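Local coordinates for NikO protein (Streptomyces tendae, PDB 4FQD) that probably transfers the enolpyruvyl group of phosphoenolpyruvate to a uridine nucleotide, a MurA-like reaction, and is essential in nikkomycin biosynthesis, at residues L15-G20 and R453-P458. The protein carries 4 engineered substitutions. Residues are numbered along the deposited sequence; the frame is centred on the assembly and turned at random.
Sequences LLEIHG and RHTTAP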
loop_
_atom_site.group_PDB
_atom_site.type_symbol
_atom_site.label_atom_id
_atom_site.label_comp_id
_atom_site.label_asym_id
_atom_site.label_seq_id
_atom_site.Cartn_x
_atom_site.Cartn_y
_atom_site.Cartn_z
ATOM N N LEU A 15 29.969 -21.242 7.629
ATOM C CA LEU A 15 29.647 -20.273 6.591
ATOM C C LEU A 15 29.130 -20.956 5.332
ATOM O O LEU A 15 29.305 -22.159 5.145
ATOM C CB LEU A 15 30.888 -19.457 6.222
ATOM C CG LEU A 15 31.455 -18.443 7.213
ATOM C CD1 LEU A 15 32.743 -17.855 6.665
ATOM C CD2 LEU A 15 30.448 -17.345 7.479
ATOM N N LEU A 16 28.488 -20.172 4.473
ATOM C CA LEU A 16 28.188 -20.602 3.116
ATOM C C LEU A 16 29.075 -19.817 2.162
ATOM O O LEU A 16 29.053 -18.587 2.156
ATOM C CB LEU A 16 26.717 -20.362 2.773
ATOM C CG LEU A 16 25.685 -21.301 3.398
ATOM C CD1 LEU A 16 24.297 -20.982 2.869
ATOM C CD2 LEU A 16 26.044 -22.753 3.127
ATOM N N GLU A 17 29.872 -20.526 1.371
ATOM C CA GLU A 17 30.750 -19.877 0.407
ATOM C C GLU A 17 30.107 -19.907 -0.974
ATOM O O GLU A 17 30.043 -20.954 -1.618
ATOM C CB GLU A 17 32.118 -20.559 0.383
ATOM C CG GLU A 17 33.158 -19.843 -0.464
ATOM C CD GLU A 17 34.534 -20.466 -0.342
ATOM O OE1 GLU A 17 35.129 -20.385 0.755
ATOM O OE2 GLU A 17 35.020 -21.040 -1.339
ATOM N N ILE A 18 29.628 -18.750 -1.420
ATOM C CA ILE A 18 28.874 -18.661 -2.665
ATOM C C ILE A 18 29.697 -18.101 -3.823
ATOM O O ILE A 18 30.297 -17.033 -3.715
ATOM C CB ILE A 18 27.606 -17.796 -2.493
ATOM C CG1 ILE A 18 26.741 -18.332 -1.351
ATOM C CG2 ILE A 18 26.812 -17.745 -3.789
ATOM C CD1 ILE A 18 26.696 -17.425 -0.142
ATOM N N HIS A 19 29.718 -18.837 -4.930
ATOM C CA HIS A 19 30.327 -18.357 -6.163
ATOM C C HIS A 19 29.254 -18.198 -7.232
ATOM O O HIS A 19 28.966 -19.132 -7.980
ATOM C CB HIS A 19 31.410 -19.321 -6.648
ATOM C CG HIS A 19 32.585 -19.429 -5.726
ATOM N ND1 HIS A 19 32.680 -20.395 -4.749
ATOM C CD2 HIS A 19 33.715 -18.688 -5.633
ATOM C CE1 HIS A 19 33.818 -20.247 -4.095
ATOM N NE2 HIS A 19 34.466 -19.218 -4.612
ATOM N N GLY A 20 28.660 -17.012 -7.296
ATOM C CA GLY A 20 27.580 -16.754 -8.231
ATOM C C GLY A 20 28.068 -16.445 -9.632
ATOM O O GLY A 20 29.271 -16.401 -9.888
ATOM N N ARG A 453 29.262 -23.763 -1.222
ATOM C CA ARG A 453 30.121 -24.649 -0.445
ATOM C C ARG A 453 29.964 -24.414 1.054
ATOM O O ARG A 453 29.764 -23.284 1.496
ATOM C CB ARG A 453 31.581 -24.453 -0.857
ATOM C CG ARG A 453 31.802 -24.500 -2.360
ATOM C CD ARG A 453 33.200 -24.041 -2.739
ATOM N NE ARG A 453 33.341 -23.894 -4.185
ATOM C CZ ARG A 453 34.445 -23.474 -4.791
ATOM N NH1 ARG A 453 35.517 -23.156 -4.077
ATOM N NH2 ARG A 453 34.480 -23.370 -6.113
ATOM N N HIS A 454 30.052 -25.491 1.831
ATOM C CA HIS A 454 29.990 -25.396 3.286
ATOM C C HIS A 454 31.388 -25.242 3.876
ATOM O O HIS A 454 32.211 -26.152 3.786
ATOM C CB HIS A 454 29.307 -26.629 3.882
ATOM C CG HIS A 454 27.839 -26.707 3.591
ATOM N ND1 HIS A 454 26.885 -26.180 4.432
ATOM C CD2 HIS A 454 27.166 -27.256 2.553
ATOM C CE1 HIS A 454 25.686 -26.397 3.926
ATOM N NE2 HIS A 454 25.826 -27.049 2.784
ATOM N N THR A 455 31.653 -24.087 4.478
ATOM C CA THR A 455 32.958 -23.816 5.070
ATOM C C THR A 455 32.827 -23.388 6.527
ATOM O O THR A 455 31.789 -23.598 7.156
ATOM C CB THR A 455 33.713 -22.717 4.300
ATOM O OG1 THR A 455 32.943 -21.510 4.308
ATOM C CG2 THR A 455 33.963 -23.145 2.861
ATOM N N THR A 456 33.889 -22.791 7.058
ATOM C CA THR A 456 33.887 -22.295 8.429
ATOM C C THR A 456 34.521 -20.907 8.488
ATOM O O THR A 456 35.326 -20.546 7.628
ATOM C CB THR A 456 34.631 -23.256 9.380
ATOM O OG1 THR A 456 34.426 -24.609 8.955
ATOM C CG2 THR A 456 34.127 -23.098 10.808
ATOM N N ALA A 457 34.150 -20.137 9.506
ATOM C CA ALA A 457 34.606 -18.753 9.667
ATOM C C ALA A 457 36.124 -18.482 9.651
ATOM O O ALA A 457 36.561 -17.545 8.982
ATOM C CB ALA A 457 33.961 -18.121 10.901
ATOM N N PRO A 458 36.931 -19.277 10.387
ATOM C CA PRO A 458 38.361 -18.945 10.460
ATOM C C PRO A 458 39.056 -18.978 9.101
ATOM O O PRO A 458 38.992 -19.970 8.379
ATOM C CB PRO A 458 38.932 -20.051 11.352
ATOM C CG PRO A 458 37.780 -20.558 12.127
ATOM C CD PRO A 458 36.617 -20.470 11.193
#
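Torsions bring Glu17 and Arg453 together on one sheet face, where their side chains cross obliquely. In Arg453 CG stands anti to the carbonyl carbon (chi1 -50°), and the chain then runs extended to NE. In Glu17 CG is anti to the backbone N (chi1 -173°). Their strands pair antiparallel in a four-stranded mixed sheet of the inverse beta/alpha barrel fold of the EPSP synthase family. The pairing joins segments near the two ends of the modelled chain: strand 451-456 is one of the two edge strands of this sheet within the chain, and strand 14-19 lies between it and strand 425-429. Glu17 N gives a nearly straight bond to Arg453 O at 2.8 Å, and Arg453 N returns a more bent bond to Glu17 O. Leu15 and Thr455 form the second such pair, with Leu15 N 3.0 Å from Thr455 O. Glu17 OE2 makes a long salt bridge to Arg453 NH1 at 3.5 Å, with the two planar groups 49° apart. The stronger partners lie outside: Glu17 OE1 with Arg425 and Arg453 NH2 with Asp451, both salt bridges. Leu15 and Thr455 share this face. On the other, Leu16 CD2 makes a CH-pi contact over the His454 ring, 4.0 Å from its centroid. Farther along, the His19 side chain crosses Arg453 at about a right angle. His19 CE1 sits over the centre of one guanidinium face, 3.4 Å from Arg453 CZ.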